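Local coordinates for protein HRI1 (Saccharomyces cerevisiae, PDB 3RBY) that is of unknown function and non-essential, but interacts with HRR25 and may interact with SEC72, at residues V84-P89 and E190-I195; V158-D163 and D167-V172; G179-K184 and N216-S221; I195-K200 and Q220-L225; G228-V231 and L236-E239. All coordinates share one frame; numbering follows the deposited sequence.

Contact 1: residues V84-P89 and E190-I195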
# COMPACT_ATOMS: atom_id res chain seq x y z
N VAL A 84 8.85 26.54 -7.11
CA VAL A 84 9.22 27.93 -6.95
C VAL A 84 10.74 28.10 -7.03
O VAL A 84 11.23 29.08 -7.58
CB VAL A 84 8.67 28.61 -5.66
CG1 VAL A 84 7.49 27.83 -5.09
CG2 VAL A 84 9.77 28.79 -4.63
N TYR A 85 11.48 27.14 -6.50
CA TYR A 85 12.93 27.22 -6.58
C TYR A 85 13.38 27.29 -8.03
O TYR A 85 14.21 28.11 -8.38
CB TYR A 85 13.58 26.00 -5.92
CG TYR A 85 15.08 26.15 -5.77
CD1 TYR A 85 15.94 25.76 -6.78
CD2 TYR A 85 15.63 26.69 -4.61
CE1 TYR A 85 17.32 25.89 -6.64
CE2 TYR A 85 17.00 26.82 -4.45
CZ TYR A 85 17.84 26.42 -5.48
OH TYR A 85 19.20 26.56 -5.32
N LEU A 86 12.83 26.40 -8.85
CA LEU A 86 13.25 26.25 -10.24
C LEU A 86 12.39 27.07 -11.21
O LEU A 86 12.58 27.00 -12.43
CB LEU A 86 13.21 24.78 -10.66
CG LEU A 86 14.23 23.87 -9.98
CD1 LEU A 86 14.03 22.41 -10.40
CD2 LEU A 86 15.66 24.33 -10.29
N ASN A 87 11.44 27.84 -10.67
CA ASN A 87 10.59 28.70 -11.50
C ASN A 87 9.75 27.93 -12.52
O ASN A 87 9.52 28.40 -13.63
CB ASN A 87 11.44 29.74 -12.24
CG ASN A 87 12.20 30.66 -11.30
OD1 ASN A 87 13.41 30.49 -11.08
ND2 ASN A 87 11.50 31.63 -10.73
N VAL A 88 9.30 26.74 -12.14
CA VAL A 88 8.52 25.88 -13.03
C VAL A 88 7.19 26.51 -13.38
O VAL A 88 6.31 26.63 -12.52
CB VAL A 88 8.25 24.53 -12.38
CG1 VAL A 88 7.42 23.68 -13.33
CG2 VAL A 88 9.56 23.86 -11.99
N PRO A 89 7.03 26.88 -14.65
CA PRO A 89 5.86 27.64 -15.13
C PRO A 89 4.59 26.81 -15.03
O PRO A 89 4.66 25.58 -14.99
CB PRO A 89 6.19 27.90 -16.60
CG PRO A 89 7.70 27.70 -16.72
CD PRO A 89 7.98 26.59 -15.74
N GLU A 190 21.29 23.03 -10.27
CA GLU A 190 22.64 22.92 -9.76
C GLU A 190 22.66 23.26 -8.27
O GLU A 190 23.56 22.86 -7.52
CB GLU A 190 23.56 23.85 -10.56
CG GLU A 190 24.91 23.26 -10.87
CD GLU A 190 24.79 21.84 -11.39
OE1 GLU A 190 24.24 21.68 -12.50
OE2 GLU A 190 25.22 20.89 -10.68
N GLY A 191 21.64 23.99 -7.84
CA GLY A 191 21.54 24.40 -6.46
C GLY A 191 20.84 23.41 -5.55
O GLY A 191 20.70 23.69 -4.36
N LEU A 192 20.41 22.26 -6.07
CA LEU A 192 19.69 21.28 -5.24
C LEU A 192 20.47 20.02 -4.82
O LEU A 192 21.27 19.48 -5.59
CB LEU A 192 18.37 20.87 -5.90
CG LEU A 192 17.44 22.04 -6.24
CD1 LEU A 192 16.33 21.60 -7.18
CD2 LEU A 192 16.88 22.68 -4.97
N ASN A 193 20.22 19.58 -3.59
CA ASN A 193 20.74 18.31 -3.06
C ASN A 193 19.67 17.57 -2.23
O ASN A 193 18.95 18.19 -1.44
CB ASN A 193 22.00 18.52 -2.21
CG ASN A 193 23.06 19.35 -2.92
OD1 ASN A 193 23.99 18.80 -3.52
ND2 ASN A 193 22.92 20.67 -2.85
N PHE A 194 19.55 16.26 -2.44
CA PHE A 194 18.62 15.44 -1.67
C PHE A 194 19.29 14.13 -1.30
O PHE A 194 20.16 13.65 -2.01
CB PHE A 194 17.35 15.12 -2.45
CG PHE A 194 16.63 16.32 -2.98
CD1 PHE A 194 15.87 17.13 -2.14
CD2 PHE A 194 16.70 16.65 -4.34
CE1 PHE A 194 15.19 18.25 -2.64
CE2 PHE A 194 16.03 17.76 -4.85
CZ PHE A 194 15.28 18.57 -4.00
N ILE A 195 18.87 13.55 -0.18
CA ILE A 195 19.28 12.20 0.14
C ILE A 195 18.13 11.44 0.76
O ILE A 195 17.27 12.02 1.46
CB ILE A 195 20.45 12.19 1.11
CG1 ILE A 195 20.08 12.98 2.36
CG2 ILE A 195 21.68 12.80 0.45
CD1 ILE A 195 20.90 12.60 3.58

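Contact 2: residues V158-D163 and D167-V172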
# COMPACT_ATOMS: atom_id res chain seq x y z
N VAL A 158 15.54 15.78 13.82
CA VAL A 158 15.55 16.75 12.74
C VAL A 158 16.76 17.68 12.88
O VAL A 158 17.03 18.19 13.98
CB VAL A 158 14.25 17.58 12.72
CG1 VAL A 158 14.22 18.54 11.52
CG2 VAL A 158 13.03 16.67 12.69
N LEU A 159 17.51 17.86 11.79
CA LEU A 159 18.59 18.85 11.73
C LEU A 159 18.24 19.91 10.71
O LEU A 159 17.65 19.63 9.66
CB LEU A 159 19.95 18.22 11.41
CG LEU A 159 20.58 17.37 12.52
CD1 LEU A 159 19.89 16.02 12.61
CD2 LEU A 159 22.05 17.18 12.24
N LYS A 160 18.60 21.15 11.04
CA LYS A 160 18.31 22.29 10.19
C LYS A 160 19.60 23.07 9.93
O LYS A 160 20.39 23.32 10.84
CB LYS A 160 17.28 23.18 10.87
CG LYS A 160 16.62 24.22 9.97
CD LYS A 160 15.48 24.90 10.77
CE LYS A 160 14.77 26.00 9.96
NZ LYS A 160 15.64 27.18 9.72
N VAL A 161 19.78 23.47 8.68
CA VAL A 161 21.00 24.17 8.28
C VAL A 161 21.03 25.55 8.90
O VAL A 161 20.05 26.31 8.82
CB VAL A 161 21.12 24.28 6.74
CG1 VAL A 161 21.60 25.66 6.32
CG2 VAL A 161 22.06 23.23 6.23
N THR A 162 22.17 25.89 9.49
CA THR A 162 22.39 27.20 10.11
C THR A 162 23.50 27.97 9.39
O THR A 162 24.53 28.32 9.98
CB THR A 162 22.74 27.08 11.60
OG1 THR A 162 23.99 26.38 11.74
CG2 THR A 162 21.65 26.32 12.34
N ASP A 163 23.29 28.24 8.10
CA ASP A 163 24.22 28.96 7.25
C ASP A 163 23.37 29.93 6.44
O ASP A 163 22.23 29.62 6.08
CB ASP A 163 24.96 27.97 6.34
CG ASP A 163 26.06 28.62 5.53
OD1 ASP A 163 25.73 29.44 4.63
OD2 ASP A 163 27.24 28.31 5.78
N ASP A 167 19.68 26.71 2.54
CA ASP A 167 18.54 26.12 3.22
C ASP A 167 18.72 24.60 3.28
O ASP A 167 19.19 23.99 2.31
CB ASP A 167 17.25 26.47 2.50
CG ASP A 167 16.89 27.93 2.62
OD1 ASP A 167 16.34 28.48 1.65
OD2 ASP A 167 17.17 28.53 3.68
N GLY A 168 18.35 23.98 4.40
CA GLY A 168 18.50 22.55 4.54
C GLY A 168 17.79 21.93 5.73
O GLY A 168 17.76 22.52 6.82
N LEU A 169 17.23 20.74 5.53
CA LEU A 169 16.49 20.02 6.57
C LEU A 169 16.76 18.53 6.39
O LEU A 169 16.62 18.00 5.28
CB LEU A 169 15.00 20.26 6.38
CG LEU A 169 14.07 20.68 7.53
CD1 LEU A 169 12.81 19.86 7.51
CD2 LEU A 169 14.75 20.62 8.88
N VAL A 170 17.13 17.85 7.46
CA VAL A 170 17.20 16.39 7.44
C VAL A 170 16.25 15.86 8.51
O VAL A 170 16.27 16.32 9.65
CB VAL A 170 18.64 15.88 7.64
CG1 VAL A 170 18.66 14.36 7.77
CG2 VAL A 170 19.49 16.31 6.47
N ILE A 171 15.38 14.92 8.12
CA ILE A 171 14.39 14.36 9.04
C ILE A 171 14.62 12.86 9.18
O ILE A 171 14.54 12.11 8.19
CB ILE A 171 12.94 14.65 8.58
CG1 ILE A 171 12.68 16.16 8.63
CG2 ILE A 171 11.94 13.89 9.45
CD1 ILE A 171 11.35 16.57 8.06
N VAL A 172 14.92 12.44 10.42
CA VAL A 172 15.23 11.06 10.73
C VAL A 172 14.06 10.40 11.47
O VAL A 172 13.76 10.74 12.63
CB VAL A 172 16.53 10.96 11.61
CG1 VAL A 172 16.90 9.51 11.90
CG2 VAL A 172 17.70 11.66 10.94
O HOH W 1 18.31 25.97 7.15

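Contact 3: residues G179-K184 and N216-S221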
# COMPACT_ATOMS: atom_id res chain seq x y z
N GLY A 179 16.35 14.11 3.43
CA GLY A 179 16.96 15.41 3.60
C GLY A 179 17.05 16.23 2.33
O GLY A 179 17.01 15.70 1.21
N PHE A 180 17.17 17.55 2.50
CA PHE A 180 17.52 18.42 1.39
C PHE A 180 18.59 19.45 1.79
O PHE A 180 18.83 19.69 2.98
CB PHE A 180 16.28 19.10 0.78
CG PHE A 180 15.95 20.44 1.40
CD1 PHE A 180 15.20 20.52 2.58
CD2 PHE A 180 16.35 21.62 0.78
CE1 PHE A 180 14.88 21.75 3.15
CE2 PHE A 180 16.02 22.87 1.34
CZ PHE A 180 15.29 22.93 2.53
N LEU A 181 19.27 20.00 0.79
CA LEU A 181 20.20 21.12 0.95
C LEU A 181 20.12 21.96 -0.32
O LEU A 181 20.38 21.46 -1.41
CB LEU A 181 21.64 20.63 1.19
CG LEU A 181 22.72 21.70 1.41
CD1 LEU A 181 22.35 22.64 2.58
CD2 LEU A 181 24.11 21.07 1.63
N SER A 182 19.71 23.21 -0.19
CA SER A 182 19.60 24.09 -1.35
C SER A 182 20.43 25.36 -1.18
O SER A 182 20.60 25.88 -0.07
CB SER A 182 18.14 24.44 -1.62
OG SER A 182 17.63 25.30 -0.61
N GLN A 183 20.97 25.86 -2.30
CA GLN A 183 21.70 27.12 -2.30
C GLN A 183 20.73 28.29 -2.36
O GLN A 183 19.94 28.38 -3.30
CB GLN A 183 22.63 27.21 -3.49
CG GLN A 183 23.86 26.37 -3.37
CD GLN A 183 24.66 26.38 -4.64
OE1 GLN A 183 24.27 27.02 -5.62
NE2 GLN A 183 25.79 25.67 -4.65
N LYS A 184 20.79 29.17 -1.37
CA LYS A 184 19.87 30.29 -1.27
C LYS A 184 19.80 31.11 -2.56
O LYS A 184 18.71 31.30 -3.12
CB LYS A 184 20.25 31.20 -0.10
CG LYS A 184 19.75 30.71 1.24
CD LYS A 184 19.27 31.87 2.11
CE LYS A 184 19.23 31.47 3.58
NZ LYS A 184 17.84 31.47 4.11
N ASN A 216 27.78 15.51 0.51
CA ASN A 216 28.68 15.26 1.64
C ASN A 216 28.66 16.36 2.71
O ASN A 216 29.39 16.27 3.71
CB ASN A 216 30.13 14.99 1.18
CG ASN A 216 30.84 16.26 0.65
OD1 ASN A 216 30.20 17.21 0.19
ND2 ASN A 216 32.17 16.25 0.69
N LYS A 217 27.86 17.41 2.49
CA LYS A 217 27.68 18.45 3.50
C LYS A 217 26.40 18.20 4.32
O LYS A 217 25.99 19.04 5.12
CB LYS A 217 27.60 19.84 2.87
CG LYS A 217 28.91 20.40 2.29
CD LYS A 217 28.61 21.74 1.59
CE LYS A 217 29.87 22.55 1.24
NZ LYS A 217 30.39 22.26 -0.13
N ILE A 218 25.78 17.04 4.10
CA ILE A 218 24.61 16.63 4.85
C ILE A 218 24.95 15.53 5.85
O ILE A 218 25.47 14.47 5.47
CB ILE A 218 23.51 16.11 3.93
CG1 ILE A 218 23.32 17.09 2.77
CG2 ILE A 218 22.24 15.92 4.71
CD1 ILE A 218 22.08 16.82 1.95
N PRO A 219 24.66 15.78 7.13
CA PRO A 219 25.04 14.81 8.18
C PRO A 219 24.32 13.47 7.94
O PRO A 219 23.16 13.46 7.51
CB PRO A 219 24.57 15.49 9.47
CG PRO A 219 24.39 16.96 9.11
CD PRO A 219 23.93 16.94 7.67
N GLN A 220 25.02 12.36 8.19
CA GLN A 220 24.54 11.03 7.83
C GLN A 220 24.51 10.11 9.06
O GLN A 220 24.20 8.93 8.95
CB GLN A 220 25.44 10.41 6.74
CG GLN A 220 25.34 11.06 5.35
CD GLN A 220 26.68 11.07 4.59
OE1 GLN A 220 27.49 10.12 4.69
NE2 GLN A 220 26.92 12.15 3.84
N SER A 221 24.87 10.66 10.22
CA SER A 221 24.89 9.89 11.46
C SER A 221 24.31 10.75 12.58
O SER A 221 24.65 11.93 12.70
CB SER A 221 26.32 9.47 11.81
OG SER A 221 26.41 9.00 13.15

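Contact 4: residues I195-K200 and Q220-L225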
# COMPACT_ATOMS: atom_id res chain seq x y z
N ILE A 195 18.87 13.55 -0.18
CA ILE A 195 19.28 12.20 0.14
C ILE A 195 18.13 11.44 0.76
O ILE A 195 17.27 12.02 1.46
CB ILE A 195 20.45 12.19 1.11
CG1 ILE A 195 20.08 12.98 2.36
CG2 ILE A 195 21.68 12.80 0.45
CD1 ILE A 195 20.90 12.60 3.58
N ARG A 196 18.10 10.14 0.47
CA ARG A 196 17.24 9.21 1.16
C ARG A 196 18.18 8.13 1.65
O ARG A 196 18.85 7.47 0.85
CB ARG A 196 16.20 8.62 0.22
CG ARG A 196 14.78 8.88 0.67
CD ARG A 196 13.97 7.62 0.65
NE ARG A 196 13.47 7.31 -0.68
CZ ARG A 196 12.44 7.91 -1.29
NH1 ARG A 196 12.10 7.51 -2.51
NH2 ARG A 196 11.76 8.90 -0.73
N LEU A 197 18.26 7.99 2.96
CA LEU A 197 19.24 7.11 3.56
C LEU A 197 18.50 6.08 4.40
O LEU A 197 17.50 6.42 5.03
CB LEU A 197 20.15 7.93 4.47
CG LEU A 197 21.65 8.04 4.23
CD1 LEU A 197 22.24 8.75 5.44
CD2 LEU A 197 22.31 6.68 4.02
N LEU A 198 18.97 4.84 4.40
CA LEU A 198 18.33 3.79 5.18
C LEU A 198 19.36 3.11 6.05
O LEU A 198 20.39 2.62 5.55
CB LEU A 198 17.65 2.78 4.25
CG LEU A 198 16.94 1.56 4.86
CD1 LEU A 198 15.72 1.97 5.68
CD2 LEU A 198 16.53 0.57 3.75
N GLU A 199 19.12 3.09 7.36
CA GLU A 199 19.95 2.31 8.27
C GLU A 199 19.40 0.88 8.34
O GLU A 199 18.33 0.64 8.90
CB GLU A 199 20.04 2.93 9.67
CG GLU A 199 20.72 1.99 10.69
CD GLU A 199 20.86 2.59 12.08
OE1 GLU A 199 20.72 1.85 13.09
OE2 GLU A 199 21.12 3.82 12.18
N LYS A 200 20.15 -0.04 7.75
CA LYS A 200 19.79 -1.45 7.65
C LYS A 200 19.99 -2.15 8.98
O LYS A 200 20.78 -1.69 9.82
CB LYS A 200 20.70 -2.14 6.61
CG LYS A 200 20.61 -1.59 5.20
CD LYS A 200 19.32 -2.02 4.52
CE LYS A 200 19.55 -2.38 3.06
NZ LYS A 200 20.31 -3.65 2.92
N GLN A 220 25.02 12.36 8.19
CA GLN A 220 24.54 11.03 7.83
C GLN A 220 24.51 10.11 9.06
O GLN A 220 24.20 8.93 8.95
CB GLN A 220 25.44 10.41 6.74
CG GLN A 220 25.34 11.06 5.35
CD GLN A 220 26.68 11.07 4.59
OE1 GLN A 220 27.49 10.12 4.69
NE2 GLN A 220 26.92 12.15 3.84
N SER A 221 24.87 10.66 10.22
CA SER A 221 24.89 9.89 11.46
C SER A 221 24.31 10.75 12.58
O SER A 221 24.65 11.93 12.70
CB SER A 221 26.32 9.47 11.81
OG SER A 221 26.41 9.00 13.15
N TYR A 222 23.44 10.17 13.40
CA TYR A 222 22.71 10.95 14.38
C TYR A 222 22.90 10.40 15.78
O TYR A 222 22.14 10.70 16.70
CB TYR A 222 21.24 11.01 13.96
CG TYR A 222 21.17 11.19 12.46
CD1 TYR A 222 20.99 10.10 11.62
CD2 TYR A 222 21.39 12.44 11.88
CE1 TYR A 222 20.97 10.26 10.25
CE2 TYR A 222 21.37 12.60 10.52
CZ TYR A 222 21.16 11.52 9.71
OH TYR A 222 21.14 11.69 8.33
N GLU A 223 23.96 9.61 15.92
CA GLU A 223 24.37 9.07 17.20
C GLU A 223 24.99 10.12 18.11
O GLU A 223 25.74 11.00 17.65
CB GLU A 223 25.34 7.89 17.01
CG GLU A 223 24.70 6.68 16.35
CD GLU A 223 23.33 6.35 16.94
OE1 GLU A 223 23.26 5.78 18.06
OE2 GLU A 223 22.31 6.67 16.29
N ASN A 224 24.67 10.04 19.39
CA ASN A 224 25.33 10.85 20.40
C ASN A 224 25.25 12.35 20.10
O ASN A 224 26.24 13.09 20.19
CB ASN A 224 26.78 10.39 20.58
CG ASN A 224 26.88 8.89 20.85
OD1 ASN A 224 26.59 8.42 21.96
ND2 ASN A 224 27.30 8.13 19.84
N LEU A 225 24.05 12.77 19.73
CA LEU A 225 23.74 14.18 19.58
C LEU A 225 22.73 14.52 20.66
O LEU A 225 22.26 13.63 21.38
CB LEU A 225 23.15 14.45 18.21
CG LEU A 225 24.08 14.21 17.02
CD1 LEU A 225 23.35 14.50 15.71
CD2 LEU A 225 25.31 15.08 17.15

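Contact 5: residues G228-V231 and L236-E239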
# COMPACT_ATOMS: atom_id res chain seq x y z
N GLY A 228 19.75 20.88 20.17
CA GLY A 228 20.59 22.05 20.31
C GLY A 228 22.03 21.84 19.87
O GLY A 228 22.77 22.81 19.67
N SER A 229 22.45 20.58 19.73
CA SER A 229 23.78 20.28 19.20
C SER A 229 24.01 20.98 17.86
O SER A 229 23.09 21.13 17.04
CB SER A 229 23.97 18.77 18.97
OG SER A 229 23.91 18.03 20.17
N THR A 230 25.25 21.40 17.64
CA THR A 230 25.65 21.83 16.31
C THR A 230 26.47 20.72 15.66
O THR A 230 27.42 20.17 16.24
CB THR A 230 26.45 23.15 16.35
OG1 THR A 230 25.55 24.24 16.59
CG2 THR A 230 27.18 23.37 15.03
N VAL A 231 26.08 20.36 14.45
CA VAL A 231 26.80 19.34 13.71
C VAL A 231 27.39 19.97 12.46
O VAL A 231 26.66 20.60 11.69
CB VAL A 231 25.89 18.17 13.34
CG1 VAL A 231 26.65 17.16 12.50
CG2 VAL A 231 25.34 17.54 14.61
N LEU A 236 29.78 22.92 6.57
CA LEU A 236 28.37 23.31 6.72
C LEU A 236 27.82 22.94 8.12
O LEU A 236 27.89 21.78 8.55
CB LEU A 236 27.51 22.68 5.64
CG LEU A 236 26.65 23.63 4.78
CD1 LEU A 236 25.22 23.18 4.77
CD2 LEU A 236 26.74 25.07 5.23
N ASN A 237 27.30 23.95 8.82
CA ASN A 237 26.74 23.74 10.15
C ASN A 237 25.25 23.44 10.11
O ASN A 237 24.49 24.06 9.37
CB ASN A 237 27.00 24.96 11.03
CG ASN A 237 28.47 25.16 11.33
OD1 ASN A 237 29.29 24.29 11.05
ND2 ASN A 237 28.81 26.31 11.90
N TRP A 238 24.85 22.46 10.90
CA TRP A 238 23.45 22.16 11.09
C TRP A 238 23.19 22.20 12.57
O TRP A 238 24.09 21.88 13.36
CB TRP A 238 23.13 20.76 10.58
CG TRP A 238 23.40 20.59 9.14
CD1 TRP A 238 24.62 20.58 8.52
CD2 TRP A 238 22.42 20.40 8.11
NE1 TRP A 238 24.46 20.40 7.16
CE2 TRP A 238 23.12 20.28 6.88
CE3 TRP A 238 21.03 20.31 8.10
CZ2 TRP A 238 22.47 20.07 5.66
CZ3 TRP A 238 20.37 20.11 6.90
CH2 TRP A 238 21.09 19.99 5.69
N GLU A 239 21.97 22.56 12.93
CA GLU A 239 21.51 22.51 14.31
C GLU A 239 20.49 21.39 14.47
O GLU A 239 19.58 21.24 13.64
CB GLU A 239 20.88 23.86 14.70
CG GLU A 239 20.63 24.02 16.21
CD GLU A 239 19.69 25.19 16.53
OE1 GLU A 239 19.18 25.23 17.69
OE2 GLU A 239 19.45 26.04 15.64

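Contact 1: residues V84-P89 and E190-I195
L192 places one methyl, CD2, over the face of the Y85 ring in a CH-pi contact. It stands 3.7 Å from the ring centroid, only 13° off the ring normal, nearly over its centre. The two side chains run past each other in opposite directions, which carries the phenol oxygen on to G191, where Y85 OH comes within 3.4 Å of G191 CA; a CB on this glycine would collide with that oxygen. The other branch of L192 meets L86 tip to tip, with L192 CD1 4.0 Å from L86 CD1. L86 CD2 also lies at the edge of the Y85 ring, in its plane. The hydroxyl is held by a hydrogen bond to Q183 O, and Q183 is itself paired with G191 through the backbone. Replacing Y85 with an alanine would probably leave Q183 O without its hydroxyl partner and open a gap beneath L192 CD2. Just past Y85 and L86, N87 adopts positive phi as the C-prime residue of a Schellman motif. The contact thus packs the short helix 82-86, which follows the edge strand 80-81 of the ten-stranded sheet, against the start of strand 192-199 in the seven-stranded sheet.

Contact 2: residues V158-D163 and D167-V172
L159 and V170 form a hydrogen-bonded pair of an antiparallel beta hairpin, strand 156-161 returning as strand 166-173. L159 N donates to V170 O at 2.9 Å, and V170 N returns to L159 O over the same distance. A third bond, from V161 N to G168 O (2.9 Å), is straight at the hydrogen (167°), yet its donor stands 38° out of the carbonyl plane. The non-hydrogen-bonded pairs V158-I171 and K160-L169 alternate with these. In them the alpha carbons approach carbonyls as CA-H...O contacts, the closest from V158 CA to V170 O at 3.2 Å. G168 lies against V161, and a CB at this glycine would come too close to V161 CG2.

The side chains part onto two faces of the sheet. L159 and V170 share one, where V170 continues to I218. V158, K160, L169 and I171 share the other, where L169 packs on F180 of the next strand. K160 lends only its first carbons to the contact, and the nearby D167 makes its salt bridge with K184. V158 and I171 lie side by side, pointing the same way, with V158 CG1 4.0 Å from I171 CG1. The side chains of V158 and L169 cross at a slant, and V158 CG1, opposite the backbone N (chi1 -176°), is the methyl that meets L169. Both torsions of L169 are unstaggered, which makes the closeness of its CD2 doubtful in detail: L169 CD2 sits 3.4 Å from V158 CG1 and 3.2 Å from L159 O.

Contact 3: residues G179-K184 and N216-S221
K217, whose CB rests on L181, joins Q183 in gripping a single carboxylate: in E214, OE1 takes a salt bridge from K217 NZ and OE2 a hydrogen bond from Q183 NE2. E214 belongs to the same loop as K217, so the bond from Q183 is the one that ties strand to loop. Between the two segments themselves the contact is apolar. L181 CD2 meets K217 CB at 3.9 Å, the two side chains crossing obliquely before the lysine leads off toward E214. Next along the loop, I218 CD1 is 3.9 Å from L181 CB and also grazes the backbone, 4.4 Å from F180 C. An outstretched chain (I218 chi2 -168°) delivers this methyl to the strand.

The loop between strands 205-211 and 230-233 here lies across one face of the seven-stranded antiparallel sheet, with I218 pressed onto three consecutive strands through V170, L181 and I195. F180 points from the other face, where its ring meets W79 edge-to-face. The loop backbone has its own restraints: K217 O accepts a hydrogen bond from W238 NE1, and a weak bond folds Q220 back, its NE2 3.2 Å from I218 O. L181 also packs on L236 and W238.

Contact 4: residues I195-K200 and Q220-L225
L197 CD1 abuts the aliphatic start of Q220, 3.8 Å from Q220 CB and 3.9 Å from Q220 CG, the two side chains crossing at about a right angle. Apolar packing carries this contact, and that one methyl does nearly all of it. L197 CD1 is also 4.3 Å from Y222 OH, at the hydroxyl end of the tyrosine. L197 reaches the loop with chi1 at -118°, well away from a staggered value. Q220 meets the leucine through CB and CG rather than through its amide.

The polar groups of Y222 find their partners outside the contact. Y222 OH makes a weak hydrogen bond to P219 O, within the same loop, and the backbone Y222 O accepts a hydrogen bond from Y243 OH of strand 236-244.

Charges lie at the margin. E199 OE2 and E223 OE2 are 5.1 Å apart, and R155 makes a long, weak ion pair with each, which would probably offset part of any repulsion.

Strand 192-199 runs between strands 205-211 and 176-183. L197 accordingly packs on F207 of the one and I177 of the other, and I177 is also touched by Y222. R196, on the opposite face, makes a cation-pi contact with F22; the loop 220-225 lies on the L197 side of the sheet.

Contact 5: residues G228-V231 and L236-E239
The beta hairpin of strands 230-233 and 236-244 closes one edge of the seven-stranded sheet, and V231 with W238 is its hydrogen-bonded pair here. V231 N donates to W238 O and W238 N to V231 O, both at 2.7 Å; the N-H...O angles are 168° and 159°. In the adjoining non-hydrogen-bonded pair, T230 with E239, the backbones meet by CA-H...O contacts: T230 CA lies 3.3 Å from W238 O, and E239 CA 3.4 Å from S229 O. W238 O is thus approached by both an amide and an alpha carbon.

The side chains add less. V231 O sits at the edge of the W238 ring, near its plane and 3.8 Å from W238 CD1. The indole itself leads away from the hairpin partner, CG anti to the carbonyl carbon (chi1 -61°), toward L159, V161 and P219, and its NE1 is satisfied by K217 O. On the T230 face, E239 CG lies 3.9 Å from S229 O, and the chain runs on extended beyond it. N237 OD1 is hydrogen-bonded to T232 OG1, and S229 OG to K226 O. At G228 a positive phi would jam any CB against the preceding carbonyl.

With short main-chain bonds in both directions and only light side-chain packing, the pairing of the two strands probably depends chiefly on the backbone, while W238 is committed to the interior.

Overall arrangement
Contacts 2 and 5 are two antiparallel hairpins of the seven-stranded sheet. Contact 2 is buried; contact 5 lies at the sheet's edge, partly buried. They are joined where strands 156-161 and 236-244 pair, and main-chain hydrogen bonds dominate both. Contacts 1, 3 and 4 instead pack side chains onto the strands: the loop after strand 205-211 serves contacts 3 and 4, meeting strands 176-183 and 192-199, whereas contact 1 brings the helix that follows the ten-stranded sheet's edge strand 80-81 to strand 192-199. Contacts 3 and 4 are small, buried and apolar, with charges at their margins; contact 1 is partly buried and alone uses an aromatic face. W238 links contacts 2, 3 and 5, and I195 belongs to both contacts 1 and 4.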